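PDB 2F4P: hypothetical protein TM1010 from Thermotoga maritima, which is of unknown function but belongs to the cupin superfamily, whose domain is a barrel of antiparallel beta strands around a central pocket. Local coordinates for residues Gln49-Phe55 and Leu115-Ser121; Thr61-Pro67 and Pro101-His107. Where two conformers were deposited one is given. Residues are numbered along the deposited sequence.

Contact 1 of 2, residues Gln49-Phe55 and Leu115-Ser121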
loop_
_atom_site.group_PDB
_atom_site.type_symbol
_atom_site.label_atom_id
_atom_site.label_comp_id
_atom_site.label_asym_id
_atom_site.label_seq_id
_atom_site.Cartn_x
_atom_site.Cartn_y
_atom_site.Cartn_z
ATOM N N GLN A 49 -1.461 7.740 -5.769
ATOM C CA GLN A 49 -0.794 6.779 -6.613
ATOM C C GLN A 49 -0.078 5.777 -5.741
ATOM O O GLN A 49 0.283 6.087 -4.612
ATOM C CB GLN A 49 0.162 7.481 -7.542
ATOM C CG GLN A 49 -0.546 8.215 -8.623
ATOM C CD GLN A 49 0.410 8.897 -9.549
ATOM O OE1 GLN A 49 1.417 9.465 -9.115
ATOM N NE2 GLN A 49 0.112 8.848 -10.842
ATOM N N VAL A 50 0.064 4.555 -6.253
ATOM C CA VAL A 50 0.700 3.458 -5.515
ATOM C C VAL A 50 1.686 2.749 -6.465
ATOM O O VAL A 50 1.400 2.519 -7.651
ATOM C CB VAL A 50 -0.339 2.446 -4.960
ATOM C CG1 VAL A 50 0.330 1.397 -4.093
ATOM C CG2 VAL A 50 -1.434 3.154 -4.170
ATOM N N TYR A 51 2.861 2.436 -5.934
ATOM C CA TYR A 51 3.895 1.784 -6.725
ATOM C C TYR A 51 4.672 0.822 -5.860
ATOM O O TYR A 51 4.601 0.866 -4.639
ATOM C CB TYR A 51 4.820 2.816 -7.381
ATOM C CG TYR A 51 4.945 4.043 -6.540
ATOM C CD1 TYR A 51 3.991 5.064 -6.612
ATOM C CD2 TYR A 51 5.987 4.169 -5.637
ATOM C CE1 TYR A 51 4.075 6.170 -5.796
ATOM C CE2 TYR A 51 6.089 5.285 -4.829
ATOM C CZ TYR A 51 5.140 6.275 -4.910
ATOM O OH TYR A 51 5.280 7.353 -4.088
ATOM N N ASP A 52 5.370 -0.075 -6.534
ATOM C CA ASP A 52 6.200 -1.088 -5.894
ATOM C C ASP A 52 7.583 -0.876 -6.457
ATOM O O ASP A 52 7.727 -0.801 -7.690
ATOM C CB ASP A 52 5.690 -2.477 -6.269
ATOM C CG ASP A 52 6.227 -3.565 -5.353
ATOM O OD1 ASP A 52 6.433 -3.314 -4.146
ATOM O OD2 ASP A 52 6.422 -4.686 -5.838
ATOM N N VAL A 53 8.585 -0.750 -5.581
ATOM C CA VAL A 53 9.952 -0.361 -5.970
ATOM C C VAL A 53 10.983 -1.368 -5.442
ATOM O O VAL A 53 10.921 -1.762 -4.268
ATOM C CB VAL A 53 10.349 1.025 -5.402
ATOM C CG1 VAL A 53 11.624 1.592 -6.122
ATOM C CG2 VAL A 53 9.193 2.004 -5.482
ATOM N N VAL A 54 11.930 -1.766 -6.289
ATOM C CA VAL A 54 13.119 -2.501 -5.839
ATOM C C VAL A 54 14.344 -1.636 -6.061
ATOM O O VAL A 54 14.573 -1.175 -7.189
ATOM C CB VAL A 54 13.343 -3.807 -6.627
ATOM C CG1 VAL A 54 14.549 -4.577 -6.048
ATOM C CG2 VAL A 54 12.081 -4.652 -6.624
ATOM N N PHE A 55 15.107 -1.409 -4.994
ATOM C CA PHE A 55 16.417 -0.748 -5.055
ATOM C C PHE A 55 17.457 -1.851 -4.873
ATOM O O PHE A 55 17.470 -2.536 -3.846
ATOM C CB PHE A 55 16.623 0.216 -3.904
ATOM C CG PHE A 55 15.710 1.415 -3.915
ATOM C CD1 PHE A 55 14.450 1.342 -3.362
ATOM C CD2 PHE A 55 16.130 2.598 -4.453
ATOM C CE1 PHE A 55 13.600 2.453 -3.378
ATOM C CE2 PHE A 55 15.314 3.690 -4.477
ATOM C CZ PHE A 55 14.032 3.616 -3.914
ATOM N N LEU A 115 16.445 -3.250 -1.135
ATOM C CA LEU A 115 15.234 -2.788 -0.438
ATOM C C LEU A 115 14.068 -2.878 -1.409
ATOM O O LEU A 115 14.186 -2.477 -2.565
ATOM C CB LEU A 115 15.374 -1.354 0.061
ATOM C CG LEU A 115 14.111 -0.715 0.666
ATOM C CD1 LEU A 115 13.838 -1.250 2.053
ATOM C CD2 LEU A 115 14.245 0.794 0.670
ATOM N N VAL A 116 12.967 -3.455 -0.937
ATOM C CA VAL A 116 11.725 -3.501 -1.687
ATOM C C VAL A 116 10.652 -2.884 -0.832
ATOM O O VAL A 116 10.509 -3.234 0.357
ATOM C CB VAL A 116 11.296 -4.939 -2.033
ATOM C CG1 VAL A 116 10.035 -4.936 -2.949
ATOM C CG2 VAL A 116 12.470 -5.700 -2.667
ATOM N N HIS A 117 9.890 -1.976 -1.431
ATOM C CA HIS A 117 8.806 -1.364 -0.710
ATOM C C HIS A 117 7.658 -0.943 -1.632
ATOM O O HIS A 117 7.854 -0.725 -2.837
ATOM C CB HIS A 117 9.318 -0.180 0.140
ATOM C CG HIS A 117 9.595 1.060 -0.636
ATOM N ND1 HIS A 117 8.598 1.927 -1.022
ATOM C CD2 HIS A 117 10.758 1.597 -1.078
ATOM C CE1 HIS A 117 9.131 2.923 -1.706
ATOM N NE2 HIS A 117 10.441 2.756 -1.739
ATOM N N ILE A 118 6.466 -0.864 -1.039
ATOM C CA ILE A 118 5.327 -0.208 -1.636
ATOM C C ILE A 118 5.431 1.269 -1.286
ATOM O O ILE A 118 5.834 1.636 -0.170
ATOM C CB ILE A 118 3.991 -0.808 -1.114
ATOM C CG1 ILE A 118 3.846 -2.274 -1.577
ATOM C CG2 ILE A 118 2.782 0.010 -1.604
ATOM C CD1 ILE A 118 2.969 -3.120 -0.692
ATOM N N GLY A 119 5.149 2.131 -2.255
ATOM C CA GLY A 119 5.064 3.565 -1.992
ATOM C C GLY A 119 3.676 4.065 -2.310
ATOM O O GLY A 119 3.073 3.620 -3.295
ATOM N N ILE A 120 3.159 4.964 -1.465
ATOM C CA ILE A 120 1.862 5.582 -1.677
ATOM C C ILE A 120 2.092 7.092 -1.737
ATOM O O ILE A 120 2.551 7.678 -0.749
ATOM C CB ILE A 120 0.895 5.252 -0.540
ATOM C CG1 ILE A 120 0.818 3.745 -0.328
ATOM C CG2 ILE A 120 -0.486 5.806 -0.829
ATOM C CD1 ILE A 120 0.104 3.314 0.913
ATOM N N SER A 121 1.846 7.696 -2.894
ATOM C CA SER A 121 1.852 9.156 -3.013
ATOM C C SER A 121 0.424 9.645 -2.697
ATOM O O SER A 121 -0.507 9.395 -3.454
ATOM C CB SER A 121 2.260 9.603 -4.410
ATOM O OG SER A 121 3.549 9.164 -4.733
#

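Contact 2 of 2, residues Thr61-Pro67 and Pro101-His107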
loop_
_atom_site.group_PDB
_atom_site.type_symbol
_atom_site.label_atom_id
_atom_site.label_comp_id
_atom_site.label_asym_id
_atom_site.label_seq_id
_atom_site.Cartn_x
_atom_site.Cartn_y
_atom_site.Cartn_z
ATOM N N THR A 61 16.988 7.058 -4.224
ATOM C CA THR A 61 16.427 8.199 -4.862
ATOM C C THR A 61 17.396 9.370 -4.721
ATOM O O THR A 61 18.258 9.408 -3.813
ATOM C CB THR A 61 15.059 8.612 -4.206
ATOM O OG1 THR A 61 15.297 9.125 -2.881
ATOM C CG2 THR A 61 14.120 7.448 -4.103
ATOM N N HIS A 62 17.234 10.343 -5.602
ATOM C CA HIS A 62 17.739 11.691 -5.331
ATOM C C HIS A 62 16.984 12.287 -4.140
ATOM O O HIS A 62 15.923 11.773 -3.721
ATOM C CB HIS A 62 17.544 12.565 -6.563
ATOM C CG HIS A 62 18.394 12.155 -7.722
ATOM N ND1 HIS A 62 18.425 12.858 -8.907
ATOM C CD2 HIS A 62 19.251 11.117 -7.877
ATOM C CE1 HIS A 62 19.268 12.275 -9.737
ATOM N NE2 HIS A 62 19.775 11.210 -9.141
ATOM N N TRP A 63 17.490 13.399 -3.618
ATOM C CA TRP A 63 16.681 14.211 -2.695
ATOM C C TRP A 63 15.428 14.717 -3.418
ATOM O O TRP A 63 15.503 15.178 -4.568
ATOM C CB TRP A 63 17.469 15.408 -2.181
ATOM C CG TRP A 63 18.648 15.102 -1.317
ATOM C CD1 TRP A 63 19.952 15.047 -1.711
ATOM C CD2 TRP A 63 18.646 14.825 0.097
ATOM N NE1 TRP A 63 20.753 14.778 -0.645
ATOM C CE2 TRP A 63 19.983 14.613 0.476
ATOM C CE3 TRP A 63 17.641 14.696 1.066
ATOM C CZ2 TRP A 63 20.352 14.330 1.795
ATOM C CZ3 TRP A 63 18.017 14.419 2.389
ATOM C CH2 TRP A 63 19.349 14.259 2.736
ATOM N N HIS A 64 14.284 14.676 -2.730
ATOM C CA HIS A 64 13.062 15.170 -3.290
ATOM C C HIS A 64 11.998 15.358 -2.198
ATOM O O HIS A 64 12.174 14.929 -1.060
ATOM C CB HIS A 64 12.571 14.213 -4.381
ATOM C CG HIS A 64 12.183 12.854 -3.895
ATOM N ND1 HIS A 64 13.074 11.967 -3.317
ATOM C CD2 HIS A 64 10.997 12.205 -3.963
ATOM C CE1 HIS A 64 12.438 10.843 -3.024
ATOM N NE2 HIS A 64 11.180 10.962 -3.408
ATOM N N SER A 65 10.887 15.956 -2.581
ATOM C CA SER A 65 9.723 16.089 -1.718
ATOM C C SER A 65 8.441 15.933 -2.548
ATOM O O SER A 65 8.434 16.136 -3.789
ATOM C CB SER A 65 9.746 17.464 -1.007
ATOM O OG SER A 65 9.489 18.523 -1.927
ATOM N N HIS A 66 7.367 15.592 -1.848
ATOM C CA HIS A 66 6.040 15.508 -2.425
ATOM C C HIS A 66 5.156 16.521 -1.701
ATOM O O HIS A 66 5.023 16.448 -0.484
ATOM C CB HIS A 66 5.442 14.130 -2.173
ATOM C CG HIS A 66 6.013 13.057 -3.044
ATOM N ND1 HIS A 66 5.434 12.702 -4.244
ATOM C CD2 HIS A 66 7.116 12.293 -2.913
ATOM C CE1 HIS A 66 6.158 11.754 -4.811
ATOM N NE2 HIS A 66 7.179 11.483 -4.021
ATOM N N PRO A 67 4.501 17.399 -2.443
ATOM C CA PRO A 67 3.568 18.339 -1.835
ATOM C C PRO A 67 2.460 17.670 -0.999
ATOM O O PRO A 67 1.985 18.249 -0.026
ATOM C CB PRO A 67 2.932 19.038 -3.033
ATOM C CG PRO A 67 3.848 18.871 -4.120
ATOM C CD PRO A 67 4.633 17.605 -3.891
ATOM N N PRO A 101 4.034 16.111 3.995
ATOM C CA PRO A 101 4.041 17.046 2.874
ATOM C C PRO A 101 5.267 17.964 2.881
ATOM O O PRO A 101 5.595 18.523 3.923
ATOM C CB PRO A 101 2.756 17.831 3.084
ATOM C CG PRO A 101 1.850 16.839 3.754
ATOM C CD PRO A 101 2.748 16.126 4.703
ATOM N N ASN A 102 5.950 18.036 1.732
ATOM C CA ASN A 102 7.058 18.942 1.453
ATOM C C ASN A 102 8.350 18.659 2.179
ATOM O O ASN A 102 9.338 19.380 1.965
ATOM C CB ASN A 102 6.649 20.397 1.695
ATOM C CG ASN A 102 5.397 20.754 0.977
ATOM O OD1 ASN A 102 5.320 20.639 -0.259
ATOM N ND2 ASN A 102 4.382 21.132 1.731
ATOM N N VAL A 103 8.397 17.583 2.970
ATOM C CA VAL A 103 9.637 17.228 3.663
ATOM C C VAL A 103 10.643 16.681 2.627
ATOM O O VAL A 103 10.327 15.766 1.858
ATOM C CB VAL A 103 9.387 16.266 4.837
ATOM C CG1 VAL A 103 10.711 15.708 5.424
ATOM C CG2 VAL A 103 8.614 16.975 5.936
ATOM N N VAL A 104 11.831 17.261 2.604
ATOM C CA VAL A 104 12.868 16.849 1.664
ATOM C C VAL A 104 13.588 15.622 2.201
ATOM O O VAL A 104 13.995 15.600 3.359
ATOM C CB VAL A 104 13.810 18.010 1.308
ATOM C CG1 VAL A 104 14.965 17.484 0.407
ATOM C CG2 VAL A 104 13.022 19.128 0.621
ATOM N N HIS A 105 13.686 14.567 1.392
ATOM C CA HIS A 105 14.193 13.283 1.917
ATOM C C HIS A 105 14.736 12.436 0.758
ATOM O O HIS A 105 14.573 12.777 -0.428
ATOM C CB HIS A 105 13.052 12.530 2.585
ATOM C CG HIS A 105 12.036 12.067 1.598
ATOM N ND1 HIS A 105 11.067 12.915 1.104
ATOM C CD2 HIS A 105 11.915 10.908 0.915
ATOM C CE1 HIS A 105 10.352 12.272 0.199
ATOM N NE2 HIS A 105 10.853 11.060 0.060
ATOM N N TRP A 106 15.427 11.377 1.105
ATOM C CA TRP A 106 15.706 10.314 0.128
ATOM C C TRP A 106 15.446 8.998 0.803
ATOM O O TRP A 106 15.410 8.925 2.046
ATOM C CB TRP A 106 17.137 10.383 -0.396
ATOM C CG TRP A 106 18.203 10.163 0.643
ATOM C CD1 TRP A 106 18.763 11.115 1.423
ATOM C CD2 TRP A 106 18.832 8.921 1.007
ATOM N NE1 TRP A 106 19.715 10.559 2.239
ATOM C CE2 TRP A 106 19.772 9.213 2.017
ATOM C CE3 TRP A 106 18.726 7.595 0.549
ATOM C CZ2 TRP A 106 20.599 8.227 2.595
ATOM C CZ3 TRP A 106 19.532 6.611 1.127
ATOM C CH2 TRP A 106 20.462 6.931 2.134
ATOM N N HIS A 107 15.249 7.960 -0.008
ATOM C CA HIS A 107 15.255 6.601 0.527
ATOM C C HIS A 107 15.957 5.673 -0.438
ATOM O O HIS A 107 16.115 5.975 -1.616
ATOM C CB HIS A 107 13.825 6.095 0.847
ATOM C CG HIS A 107 12.807 6.339 -0.229
ATOM N ND1 HIS A 107 12.324 5.324 -1.034
ATOM C CD2 HIS A 107 12.156 7.458 -0.606
ATOM C CE1 HIS A 107 11.444 5.820 -1.881
ATOM N NE2 HIS A 107 11.334 7.117 -1.658
HETATM O O HOH W 1 6.989 19.397 -2.176
HETATM O O HOH W 2 7.840 15.020 0.946
HETATM O O HOH W 3 1.528 20.790 0.928
#

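Contact 1 of 2, residues Gln49-Phe55 and Leu115-Ser121
Two central strands of the cupin barrel pair here over seven residues, antiparallel, in unbroken register. Gln49 opens the pairing with two hydrogen bonds: its N lies 3.0 Å from Ser121 O and its O 2.8 Å from Ser121 N. Val50 turns to the other face, where its CG1 meets Ile118 CG2 at 3.8 Å; Ile118 and Ile120 there pack on the same residues of the second subunit. Tyr51 bonds to Gly119 through both backbone groups and lays its ring over the glycine, where a beta carbon would clash with it; Tyr51 OH then hydrogen-bonds to Ser121 OG at 2.6 Å. Val53 N binds His117 O at 2.8 Å, while the Val53 side chain sits against the imidazole face. Phe55 completes the series, its N 2.8 Å from Leu115 O and its CE1 3.6 Å from His117 NE2, rim to rim. The chemistry thus divides the sheet: a mostly aliphatic face, interrupted by Asp52, packs against the second subunit, whereas that of Tyr51, Val53 and His117 combines aromatic and polar groups within the barrel.

Contact 2 of 2, residues Thr61-Pro67 and Pro101-His107
In this cupin barrel the histidine-lined pocket draws imidazoles from both 61-67 and 101-107. His64, His105 and His107 form an aromatic cluster, with His64 CE1 3.5 Å from His105 NE2; His64, His66 and His107 each hydrogen-bond through NE2 to an unknown ligand, probably from the crystallisation liquor. The backbones carrying these rings pair in an irregular antiparallel fashion. At one end Thr61 N donates to His107 O at 3.0 Å, and Thr61 OG1 accepts from His107 N at 3.1 Å, so a side chain stands in for a backbone carbonyl; Thr61 CG2 also makes a CH-pi contact with the His107 ring. His64 and His105 form the single true beta bridge, His105 N meeting His64 O at 2.9 Å. Away from the pocket, the edge of Trp106 points at the face of Trp63 in a T-shaped pair with planes at 86°, and their indole nitrogens bond to Gln82 and Glu139 respectively. Beyond the bridge the segments stay linked by Asn102 N to His66 O, 2.9 Å, and by water: one molecule lies 2.7 Å from Ser65 OG and donates to Asn102 OD1 at 2.8 Å.

How the contacts relate
Nested contacts can bring residues distant in sequence to one site, and this barrel illustrates the principle. From the N terminus the chain runs through strand 49-55 and on into 60-65, then through strands 70-75, 78-83, 89-92 and 96-99 before 101-107 returns to close the inner loop at contact 2. Strand 105-109 leads on to 115-121, which closes the outer loop at contact 1, so contact 2 is nested along the chain in the loop that contact 1 closes. Each belongs to a different sheet. The sheets meet where His117 NE2 approaches His107 CE1 at 3.2 Å and where Phe55 CE2 lies 3.7 Å from His107 O, placing residues of both contacts side by side in the barrel.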